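Local structure of calcium-regulated actin-bundling protein (Dictyostelium discoideum, 4X3N) at residues K142-F147 and F153-L158; V47-A52 and Y159-F164; V67-I72 and Y88-D93; M31-N36 and R173-D178. The protein bundles actin filaments, binds calcium, and may contribute to the structure and reorganization of filopodia and pseudopodia that accompany cell movement. All blocks are in the same frame, centred on the assembly; numbering follows the deposited sequence.

Contact 1 of 4, residues K142-F147 and F153-L158; sequences KVDVNF and FLEYLL. With CA (calcium ion), chain D.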
# COMPACT_ATOMS: atom_id res chain seq x y z
N LYS A 142 -1.39 -3.14 21.20
CA LYS A 142 -2.52 -2.54 21.84
C LYS A 142 -3.44 -1.77 20.92
O LYS A 142 -4.60 -1.89 21.09
CB LYS A 142 -2.04 -1.54 22.82
CG LYS A 142 -1.09 -2.12 23.85
CD LYS A 142 -1.89 -3.01 24.79
CE LYS A 142 -1.07 -3.48 25.98
NZ LYS A 142 -0.31 -2.34 26.57
N VAL A 143 -2.92 -0.95 20.03
CA VAL A 143 -3.78 0.01 19.33
C VAL A 143 -4.49 -0.64 18.16
O VAL A 143 -5.69 -0.36 17.95
CB VAL A 143 -3.04 1.25 18.86
CG1 VAL A 143 -3.98 2.26 18.15
CG2 VAL A 143 -2.34 1.92 20.03
N ASP A 144 -3.76 -1.45 17.39
CA ASP A 144 -4.33 -2.09 16.18
C ASP A 144 -5.15 -3.34 16.48
O ASP A 144 -4.73 -4.50 16.16
CB ASP A 144 -3.22 -2.40 15.18
CG ASP A 144 -3.75 -3.00 13.87
OD1 ASP A 144 -4.93 -2.79 13.54
OD2 ASP A 144 -2.96 -3.68 13.20
N VAL A 145 -6.38 -3.09 16.95
CA VAL A 145 -7.21 -4.14 17.47
C VAL A 145 -7.86 -5.03 16.42
O VAL A 145 -8.19 -6.14 16.73
CB VAL A 145 -8.23 -3.63 18.48
CG1 VAL A 145 -7.52 -2.78 19.58
CG2 VAL A 145 -9.31 -2.86 17.81
N ASN A 146 -7.97 -4.60 15.17
CA ASN A 146 -8.44 -5.53 14.16
C ASN A 146 -7.32 -6.14 13.33
O ASN A 146 -7.60 -6.78 12.33
CB ASN A 146 -9.48 -4.88 13.29
CG ASN A 146 -9.01 -3.59 12.72
OD1 ASN A 146 -7.85 -3.23 12.87
ND2 ASN A 146 -9.92 -2.85 12.10
N PHE A 147 -6.06 -5.94 13.73
CA PHE A 147 -4.90 -6.56 13.11
C PHE A 147 -4.73 -6.32 11.62
O PHE A 147 -4.37 -7.25 10.86
CB PHE A 147 -4.86 -8.05 13.44
CG PHE A 147 -4.75 -8.32 14.91
CD1 PHE A 147 -5.85 -8.51 15.66
CD2 PHE A 147 -3.52 -8.39 15.52
CE1 PHE A 147 -5.75 -8.76 17.02
CE2 PHE A 147 -3.41 -8.63 16.88
CZ PHE A 147 -4.54 -8.82 17.63
N PHE A 153 -8.73 6.57 13.64
CA PHE A 153 -9.00 7.53 14.72
C PHE A 153 -9.73 6.86 15.83
O PHE A 153 -9.42 7.10 16.99
CB PHE A 153 -9.75 8.72 14.20
CG PHE A 153 -9.72 9.94 15.09
CD1 PHE A 153 -8.56 10.34 15.70
CD2 PHE A 153 -10.86 10.75 15.21
CE1 PHE A 153 -8.55 11.48 16.54
CE2 PHE A 153 -10.84 11.94 16.02
CZ PHE A 153 -9.70 12.25 16.69
N LEU A 154 -10.64 5.95 15.49
CA LEU A 154 -11.34 5.13 16.48
C LEU A 154 -10.35 4.38 17.37
O LEU A 154 -10.52 4.37 18.56
CB LEU A 154 -12.29 4.11 15.90
CG LEU A 154 -13.10 3.23 16.88
CD1 LEU A 154 -14.12 4.02 17.72
CD2 LEU A 154 -13.84 2.17 16.10
N GLU A 155 -9.39 3.73 16.77
CA GLU A 155 -8.43 2.91 17.52
C GLU A 155 -7.55 3.80 18.41
O GLU A 155 -7.33 3.47 19.55
CB GLU A 155 -7.62 2.05 16.55
CG GLU A 155 -8.41 0.87 16.05
CD GLU A 155 -7.73 0.20 14.90
OE1 GLU A 155 -7.52 0.87 13.88
OE2 GLU A 155 -7.39 -1.00 15.03
N TYR A 156 -7.10 4.93 17.87
CA TYR A 156 -6.39 5.92 18.70
C TYR A 156 -7.24 6.35 19.91
O TYR A 156 -6.74 6.43 21.05
CB TYR A 156 -5.98 7.16 17.86
CG TYR A 156 -5.85 8.41 18.70
CD1 TYR A 156 -4.71 8.63 19.48
CD2 TYR A 156 -6.82 9.40 18.69
CE1 TYR A 156 -4.57 9.80 20.25
CE2 TYR A 156 -6.73 10.53 19.46
CZ TYR A 156 -5.60 10.73 20.27
OH TYR A 156 -5.47 11.89 21.05
N LEU A 157 -8.51 6.64 19.68
CA LEU A 157 -9.39 7.07 20.75
C LEU A 157 -9.63 6.07 21.85
O LEU A 157 -9.56 6.40 23.03
CB LEU A 157 -10.73 7.51 20.21
CG LEU A 157 -10.61 8.79 19.40
CD1 LEU A 157 -11.91 9.06 18.63
CD2 LEU A 157 -10.35 10.05 20.26
N LEU A 158 -9.86 4.84 21.47
CA LEU A 158 -10.11 3.81 22.42
C LEU A 158 -8.93 3.56 23.33
O LEU A 158 -9.11 3.28 24.54
CB LEU A 158 -10.43 2.53 21.69
CG LEU A 158 -11.89 2.12 21.42
CD1 LEU A 158 -13.01 2.96 21.93
CD2 LEU A 158 -12.07 1.63 20.03
CA CA D . -6.46 -1.26 12.70
O HOH W 1 -7.40 0.80 19.96
O HOH W 2 -8.19 -0.44 11.27
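E155 and D144 meet on one calcium ion, their side chains lying alongside and pointing the same way, with the two carboxylate planes 72° apart. E155 grips the metal with both oxygens, OE2 at 2.5 Å from the calcium ion and OE1 at 2.7 Å, while D144 gives it OD1 alone, at 2.3 Å. N146, a water, D148 and the backbone oxygen of R150 complete the shell. This is the tight, buried part: E155 OE2 also takes a weak bond from the backbone N of V145, 3.0 Å away, S152 holds OE1, and a trans chi1 of -177° turns the D144 carboxylate so that OD1 faces the metal while OD2 is bonded by G149 N and by Y101 OH of the second subunit. Farther from the ion, E155 CB rests 3.4 Å from V143 O, and there the contact loosens into a gap between backbones, bridged by a water that donates to V143 O and E155 O. On a separate outer face the F147 ring meets Y101 of the second subunit edge-to-face. A turning loop of acidic and carbonyl ligands, closed by a bidentate glutamate on the helix that follows, is the hallmark of an EF-hand calcium site.

Contact 2 of 4, residues V47-A52 and Y159-F164; sequences VHFLNA and YQYKDF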
# COMPACT_ATOMS: atom_id res chain seq x y z
N VAL A 47 -17.49 10.82 16.05
CA VAL A 47 -18.80 10.87 16.54
C VAL A 47 -19.34 9.55 17.04
O VAL A 47 -20.07 9.55 18.06
CB VAL A 47 -19.74 11.42 15.47
CG1 VAL A 47 -21.17 11.07 15.82
CG2 VAL A 47 -19.53 12.92 15.30
N HIS A 48 -18.98 8.42 16.44
CA HIS A 48 -19.36 7.15 17.00
C HIS A 48 -18.78 7.03 18.40
O HIS A 48 -19.47 6.60 19.36
CB HIS A 48 -18.85 5.95 16.20
CG HIS A 48 -19.78 5.53 15.13
ND1 HIS A 48 -19.91 6.25 13.97
CD2 HIS A 48 -20.66 4.51 15.05
CE1 HIS A 48 -20.79 5.67 13.18
NE2 HIS A 48 -21.29 4.63 13.83
N PHE A 49 -17.51 7.34 18.51
CA PHE A 49 -16.85 7.26 19.85
C PHE A 49 -17.53 8.15 20.90
O PHE A 49 -17.87 7.69 22.00
CB PHE A 49 -15.39 7.61 19.72
CG PHE A 49 -14.65 7.67 21.07
CD1 PHE A 49 -14.35 6.52 21.72
CD2 PHE A 49 -14.34 8.86 21.65
CE1 PHE A 49 -13.72 6.54 22.96
CE2 PHE A 49 -13.71 8.88 22.90
CZ PHE A 49 -13.41 7.71 23.53
N LEU A 50 -17.74 9.43 20.54
CA LEU A 50 -18.32 10.40 21.42
C LEU A 50 -19.74 10.03 21.82
O LEU A 50 -20.06 10.05 23.01
CB LEU A 50 -18.26 11.79 20.84
CG LEU A 50 -16.91 12.41 20.66
CD1 LEU A 50 -17.05 13.67 19.84
CD2 LEU A 50 -16.22 12.76 21.99
N ASN A 51 -20.60 9.67 20.86
CA ASN A 51 -21.92 9.16 21.22
C ASN A 51 -21.89 8.03 22.23
O ASN A 51 -22.75 7.97 23.07
CB ASN A 51 -22.67 8.62 20.02
CG ASN A 51 -23.25 9.74 19.16
OD1 ASN A 51 -23.44 10.85 19.63
ND2 ASN A 51 -23.54 9.43 17.92
N ALA A 52 -20.96 7.09 22.08
CA ALA A 52 -20.94 5.92 22.91
C ALA A 52 -20.46 6.28 24.34
O ALA A 52 -20.93 5.74 25.34
CB ALA A 52 -20.03 4.86 22.33
N TYR A 159 -7.73 3.61 22.75
CA TYR A 159 -6.53 3.37 23.51
C TYR A 159 -6.19 4.60 24.35
O TYR A 159 -5.84 4.46 25.50
CB TYR A 159 -5.35 2.89 22.66
CG TYR A 159 -4.18 2.45 23.52
CD1 TYR A 159 -4.25 1.28 24.28
CD2 TYR A 159 -3.03 3.23 23.62
CE1 TYR A 159 -3.21 0.90 25.10
CE2 TYR A 159 -1.99 2.88 24.44
CZ TYR A 159 -2.09 1.72 25.17
OH TYR A 159 -1.05 1.36 25.95
N GLN A 160 -6.38 5.80 23.82
CA GLN A 160 -6.13 7.01 24.61
C GLN A 160 -7.00 7.05 25.88
O GLN A 160 -6.53 7.38 26.96
CB GLN A 160 -6.34 8.24 23.77
CG GLN A 160 -6.18 9.56 24.48
CD GLN A 160 -4.75 9.83 24.93
OE1 GLN A 160 -3.85 9.84 24.12
NE2 GLN A 160 -4.55 10.06 26.21
N TYR A 161 -8.26 6.63 25.75
CA TYR A 161 -9.25 6.76 26.83
C TYR A 161 -9.49 5.41 27.40
O TYR A 161 -10.58 5.11 27.87
CB TYR A 161 -10.50 7.42 26.24
CG TYR A 161 -10.20 8.77 25.77
CD1 TYR A 161 -9.90 9.80 26.67
CD2 TYR A 161 -10.17 9.07 24.42
CE1 TYR A 161 -9.60 11.08 26.23
CE2 TYR A 161 -9.88 10.36 23.98
CZ TYR A 161 -9.59 11.35 24.87
OH TYR A 161 -9.25 12.59 24.37
N LYS A 162 -8.45 4.58 27.42
CA LYS A 162 -8.61 3.22 27.86
C LYS A 162 -8.96 3.03 29.36
O LYS A 162 -9.44 1.94 29.72
CB LYS A 162 -7.38 2.36 27.53
CG LYS A 162 -6.13 2.68 28.37
CD LYS A 162 -4.92 1.95 27.86
CE LYS A 162 -3.64 2.52 28.45
NZ LYS A 162 -3.61 2.15 29.88
N ASP A 163 -8.79 4.05 30.20
CA ASP A 163 -9.29 3.97 31.62
C ASP A 163 -10.78 3.65 31.66
O ASP A 163 -11.30 3.17 32.64
CB ASP A 163 -9.17 5.32 32.35
CG ASP A 163 -7.75 5.82 32.46
OD1 ASP A 163 -6.79 4.97 32.48
OD2 ASP A 163 -7.61 7.10 32.52
N PHE A 164 -11.53 3.93 30.59
CA PHE A 164 -12.92 3.49 30.57
C PHE A 164 -13.40 2.86 29.25
O PHE A 164 -14.40 2.20 29.30
CB PHE A 164 -13.91 4.63 30.92
CG PHE A 164 -13.78 5.81 30.04
CD1 PHE A 164 -14.40 5.82 28.81
CD2 PHE A 164 -13.02 6.88 30.44
CE1 PHE A 164 -14.22 6.90 27.98
CE2 PHE A 164 -12.83 7.94 29.60
CZ PHE A 164 -13.44 7.95 28.37
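A chi1 of 175° extends the F49 ring out from helix 42-57, and a chi1 of -63° in Y161, which sets CG anti to the carbonyl carbon, directs the tyrosine ring back to meet it. The contact joins that helix to the C-terminal end of the exit helix of the EF-hand, just where Y161 departs from helical backbone angles. It is narrow and apolar. F49 CZ does most of the touching, 3.6 Å from Y161 CD2 and 4.0 Å from Y161 CB, with F49 CE2 following at 3.9 Å from the same CD2. The two side chains cross at about a right angle, yet their ring planes are only 27° apart; slid past one another, with centroids 5.7 Å apart, the rings touch through CZ and CD2 with little overlap and do not form a full stack. Y161 is steadied from two directions: its OH is hydrogen-bonded to S125 OG, and Q160 CG lies over the centre of one ring face. Y53, one turn on from F49, meets the rings of both F49 and F164, extending the pair into an aromatic cluster. Around Y161, K162 N bonds to Y159 O, and F164 N bonds to Y161 O at 3.1 Å. The F164 ring folds back over this turn, placing Y161 O 3.8 Å above its plane, over the ring centre.

Contact 3 of 4, residues V67-I72 and Y88-D93; sequences VGWETI and YDEGND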
# COMPACT_ATOMS: atom_id res chain seq x y z
N VAL A 67 -7.54 19.04 18.56
CA VAL A 67 -6.19 18.52 18.57
C VAL A 67 -6.10 17.12 18.01
O VAL A 67 -5.27 16.86 17.16
CB VAL A 67 -5.61 18.47 20.00
CG1 VAL A 67 -4.13 18.06 19.99
CG2 VAL A 67 -5.76 19.80 20.71
N GLY A 68 -6.91 16.19 18.51
CA GLY A 68 -6.85 14.81 18.00
C GLY A 68 -7.19 14.72 16.52
O GLY A 68 -6.38 14.25 15.66
N TRP A 69 -8.36 15.23 16.17
CA TRP A 69 -8.81 15.21 14.78
C TRP A 69 -7.89 15.97 13.83
O TRP A 69 -7.57 15.45 12.71
CB TRP A 69 -10.23 15.72 14.71
CG TRP A 69 -10.93 15.58 13.42
CD1 TRP A 69 -10.93 14.51 12.64
CD2 TRP A 69 -11.81 16.54 12.80
NE1 TRP A 69 -11.78 14.73 11.55
CE2 TRP A 69 -12.27 15.99 11.62
CE3 TRP A 69 -12.19 17.85 13.11
CZ2 TRP A 69 -13.13 16.68 10.75
CZ3 TRP A 69 -13.07 18.53 12.25
CH2 TRP A 69 -13.52 17.94 11.10
N GLU A 70 -7.52 17.19 14.20
CA GLU A 70 -6.69 18.01 13.34
C GLU A 70 -5.43 17.32 13.07
O GLU A 70 -4.95 17.34 11.95
CB GLU A 70 -6.36 19.37 13.92
CG GLU A 70 -7.56 20.32 13.81
CD GLU A 70 -8.01 20.53 12.34
OE1 GLU A 70 -7.10 20.74 11.52
OE2 GLU A 70 -9.23 20.47 12.03
N THR A 71 -4.86 16.69 14.10
CA THR A 71 -3.56 16.12 13.91
C THR A 71 -3.59 14.88 12.99
O THR A 71 -2.67 14.68 12.22
CB THR A 71 -2.86 15.85 15.25
OG1 THR A 71 -2.91 17.05 16.02
CG2 THR A 71 -1.43 15.46 15.03
N ILE A 72 -4.65 14.06 13.07
CA ILE A 72 -4.69 12.84 12.30
C ILE A 72 -4.96 13.22 10.89
O ILE A 72 -4.38 12.61 9.96
CB ILE A 72 -5.66 11.75 12.87
CG1 ILE A 72 -5.32 10.34 12.35
CG2 ILE A 72 -7.10 12.06 12.58
CD1 ILE A 72 -5.96 9.14 13.09
N TYR A 88 -8.77 18.47 0.68
CA TYR A 88 -8.54 17.20 1.32
C TYR A 88 -9.83 16.45 1.46
O TYR A 88 -10.74 16.98 2.04
CB TYR A 88 -7.86 17.51 2.66
CG TYR A 88 -7.76 16.36 3.54
CD1 TYR A 88 -7.10 15.22 3.13
CD2 TYR A 88 -8.36 16.37 4.81
CE1 TYR A 88 -6.98 14.14 3.98
CE2 TYR A 88 -8.29 15.28 5.64
CZ TYR A 88 -7.62 14.17 5.20
OH TYR A 88 -7.51 13.10 5.98
N ASP A 89 -9.95 15.22 0.95
CA ASP A 89 -11.11 14.40 1.19
C ASP A 89 -10.73 13.53 2.42
O ASP A 89 -9.72 12.82 2.43
CB ASP A 89 -11.43 13.47 0.03
CG ASP A 89 -11.76 14.21 -1.27
OD1 ASP A 89 -12.48 15.21 -1.23
OD2 ASP A 89 -11.29 13.75 -2.33
N GLU A 90 -11.52 13.65 3.46
CA GLU A 90 -11.18 13.12 4.76
C GLU A 90 -10.89 11.61 4.72
O GLU A 90 -11.66 10.85 4.19
CB GLU A 90 -12.32 13.42 5.73
CG GLU A 90 -11.85 13.31 7.18
CD GLU A 90 -12.94 13.55 8.21
OE1 GLU A 90 -14.08 13.82 7.89
OE2 GLU A 90 -12.60 13.47 9.38
N GLY A 91 -9.81 11.18 5.38
CA GLY A 91 -9.38 9.77 5.40
C GLY A 91 -9.96 8.94 6.53
O GLY A 91 -10.96 9.33 7.10
N ASN A 92 -9.39 7.76 6.78
CA ASN A 92 -9.91 6.83 7.77
C ASN A 92 -8.86 6.16 8.62
O ASN A 92 -9.12 5.93 9.82
CB ASN A 92 -10.76 5.71 7.16
CG ASN A 92 -10.20 5.09 5.84
OD1 ASN A 92 -9.04 5.20 5.50
ND2 ASN A 92 -11.08 4.47 5.09
N ASP A 93 -7.74 5.77 8.04
CA ASP A 93 -6.70 5.13 8.85
C ASP A 93 -5.27 5.36 8.28
O ASP A 93 -5.08 5.88 7.19
CB ASP A 93 -7.09 3.73 9.09
CG ASP A 93 -7.09 2.85 7.80
OD1 ASP A 93 -6.28 3.08 6.90
OD2 ASP A 93 -7.95 2.01 7.66
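W69 NE1 donates to E90 OE2 across only 2.6 Å, a short and fairly straight bond with an N-H...O angle of 158°. It fastens helix 61-79 to the loop leading into strand 93-95, whose antiparallel pairing with strand 150-152 of the calcium-binding loop is consistent with the small sheet of an EF-hand pair. The carboxylate oxygen lies in the indole plane, at the ring edge, whereas the indole N-H reaches it from the syn side, 32° out of the carboxylate plane. E90 gets there with an almost fully extended side chain, chi1 -162°, and its other oxygen, OE1, is hydrogen-bonded to S43 OG, so helix 42-57 helps fix the rotation of the carboxylate. The indole in turn is held by W278, edge-to-face, and by a cation-pi contact with K73. W69 and E90 are the one pair within 4.5 Å across the segments, and this hydrogen bond is their link. Bonds within each segment shape the two arms. In the loop, G91 N donates to Y88 OH at 3.1 Å; that hydroxyl also bonds D76, and E90 N passes over the centre of the Y88 ring. In the helix, where a wider pi-type turn spans 67-69, one carbonyl serves two donors of a single residue: V67 O accepts from T71 OG1 at 2.6 Å and from T71 N at 3.1 Å.

Contact 4 of 4, residues M31-N36 and R173-D178; sequences MEFFCN and RSMNHD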
# COMPACT_ATOMS: atom_id res chain seq x y z
N MET A 31 -16.60 -7.45 15.45
CA MET A 31 -15.46 -7.10 14.63
C MET A 31 -15.92 -6.49 13.32
O MET A 31 -15.31 -5.55 12.85
CB MET A 31 -14.57 -8.30 14.38
CG MET A 31 -13.27 -8.00 13.68
SD MET A 31 -12.28 -6.72 14.52
CE MET A 31 -11.41 -7.75 15.74
N GLU A 32 -17.01 -6.98 12.75
CA GLU A 32 -17.39 -6.51 11.43
C GLU A 32 -17.88 -5.10 11.61
O GLU A 32 -17.55 -4.21 10.80
CB GLU A 32 -18.50 -7.39 10.80
CG GLU A 32 -19.12 -6.77 9.54
CD GLU A 32 -20.52 -7.33 9.21
OE1 GLU A 32 -21.05 -8.17 9.98
OE2 GLU A 32 -21.10 -6.96 8.16
N PHE A 33 -18.69 -4.90 12.66
CA PHE A 33 -19.15 -3.55 13.03
C PHE A 33 -17.97 -2.60 13.20
O PHE A 33 -17.90 -1.54 12.61
CB PHE A 33 -19.96 -3.60 14.32
CG PHE A 33 -20.33 -2.25 14.83
CD1 PHE A 33 -21.35 -1.52 14.21
CD2 PHE A 33 -19.68 -1.70 15.88
CE1 PHE A 33 -21.71 -0.28 14.69
CE2 PHE A 33 -20.03 -0.47 16.35
CZ PHE A 33 -21.01 0.26 15.74
N PHE A 34 -17.03 -3.02 14.03
CA PHE A 34 -15.86 -2.22 14.36
C PHE A 34 -15.11 -1.86 13.09
O PHE A 34 -14.73 -0.72 12.90
CB PHE A 34 -14.96 -3.05 15.25
CG PHE A 34 -13.80 -2.32 15.82
CD1 PHE A 34 -12.65 -2.23 15.16
CD2 PHE A 34 -13.88 -1.78 17.10
CE1 PHE A 34 -11.57 -1.51 15.69
CE2 PHE A 34 -12.83 -1.06 17.65
CZ PHE A 34 -11.67 -0.94 16.96
N CYS A 35 -14.86 -2.84 12.25
CA CYS A 35 -14.12 -2.58 11.02
C CYS A 35 -14.83 -1.58 10.14
O CYS A 35 -14.17 -0.72 9.51
CB CYS A 35 -13.81 -3.88 10.24
SG CYS A 35 -12.56 -4.88 11.10
N ASN A 36 -16.17 -1.66 10.09
CA ASN A 36 -16.92 -0.68 9.30
C ASN A 36 -16.86 0.72 9.80
O ASN A 36 -16.62 1.64 9.04
CB ASN A 36 -18.36 -1.12 9.14
CG ASN A 36 -18.45 -2.32 8.23
OD1 ASN A 36 -17.63 -2.47 7.33
ND2 ASN A 36 -19.43 -3.17 8.44
N ARG A 173 -21.86 -0.66 23.30
CA ARG A 173 -22.46 0.64 23.36
C ARG A 173 -22.95 1.17 22.02
O ARG A 173 -23.97 1.87 21.97
CB ARG A 173 -21.49 1.68 23.93
CG ARG A 173 -21.22 1.53 25.42
CD ARG A 173 -20.14 2.49 25.82
NE ARG A 173 -19.66 2.39 27.23
CZ ARG A 173 -19.68 3.42 28.10
NH1 ARG A 173 -20.19 4.62 27.82
NH2 ARG A 173 -19.16 3.24 29.27
N SER A 174 -22.25 0.87 20.94
CA SER A 174 -22.52 1.57 19.67
C SER A 174 -23.34 0.78 18.66
O SER A 174 -24.04 1.39 17.82
CB SER A 174 -21.18 1.95 18.98
OG SER A 174 -21.39 2.79 17.76
N MET A 175 -23.26 -0.54 18.71
CA MET A 175 -24.04 -1.41 17.80
C MET A 175 -25.55 -1.20 17.90
O MET A 175 -26.09 -0.90 18.96
CB MET A 175 -23.70 -2.86 18.01
CG MET A 175 -22.34 -3.20 17.48
SD MET A 175 -21.87 -4.90 17.78
CE MET A 175 -22.86 -5.62 16.47
N ASN A 176 -26.23 -1.27 16.75
CA ASN A 176 -27.68 -1.02 16.68
C ASN A 176 -28.18 0.34 17.20
O ASN A 176 -29.27 0.45 17.78
CB ASN A 176 -28.43 -2.13 17.41
CG ASN A 176 -28.00 -3.50 16.95
OD1 ASN A 176 -27.70 -4.36 17.76
ND2 ASN A 176 -27.95 -3.70 15.65
N HIS A 177 -27.37 1.37 17.02
CA HIS A 177 -27.79 2.73 17.27
C HIS A 177 -27.55 3.43 15.98
O HIS A 177 -26.47 3.94 15.74
CB HIS A 177 -27.01 3.32 18.42
CG HIS A 177 -27.24 2.58 19.69
ND1 HIS A 177 -28.41 2.69 20.41
CD2 HIS A 177 -26.48 1.68 20.34
CE1 HIS A 177 -28.35 1.92 21.48
NE2 HIS A 177 -27.18 1.30 21.47
N ASP A 178 -28.56 3.39 15.11
CA ASP A 178 -28.44 3.98 13.80
C ASP A 178 -28.57 5.49 13.90
O ASP A 178 -29.23 6.02 14.75
CB ASP A 178 -29.46 3.37 12.82
CG ASP A 178 -29.10 1.92 12.41
OD1 ASP A 178 -28.09 1.33 12.89
OD2 ASP A 178 -29.82 1.37 11.56
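F33 receives M175 over one ring face and S174 at its edge. M175 CG sits 3.5 Å from the centroid of the F33 ring and 17° off its normal, a CH-pi contact, with F33 CD2 the nearest ring atom at 3.4 Å. M175 SD follows obliquely, 4.8 Å from that centroid, which adds a Met-aromatic component. S174 OG lies in the ring plane, 3.3 Å from F33 CZ. Behind this shell, chi1 of 174° carries F33 off helix 28-38 toward the end of helix 167-174, where F170 and C171 also touch its side chain. M175 is the point at which the chain leaves helical angles, within a type II beta turn from S174 to H177 that is closed by a weak bond from H177 N to S174 O. Further out, R173 bridges D169 within its own helix and E56 on helix 42-57, while M31, E32 and C35, on helix 28-38, pack on Q83 of the second subunit. No hydrogen bond crosses between the two segments, so cohesion here comes from dispersion and from C-H groups against the aromatic cloud; the serine oxygen beside the slightly positive ring rim probably adds a weak electrostatic attraction.

Along the chain, contact 4 opens first, at helix 28-38, then contact 2 at helix 42-57; contact 3 closes before contact 1 begins, and contacts 2 and 4 close last, so contact 4 spans all the others. Contacts 1 and 2 share helix 153-160, have centres 11 Å apart and touch where F49 packs on L157 and L158. F34 reaches from contact 4 to V145 and L158 of contact 1, their centres 14 Å apart, and R173 NH1 probably hydrogen-bonds A52 O of contact 2. Contact 3 meets contact 1 through F153 but stays about 7 Å from contacts 2 and 4 at nearest atoms. Helix 28-38 thus packs against the calcium-binding loop, and helices 42-57 and 61-79 against the helix that follows it.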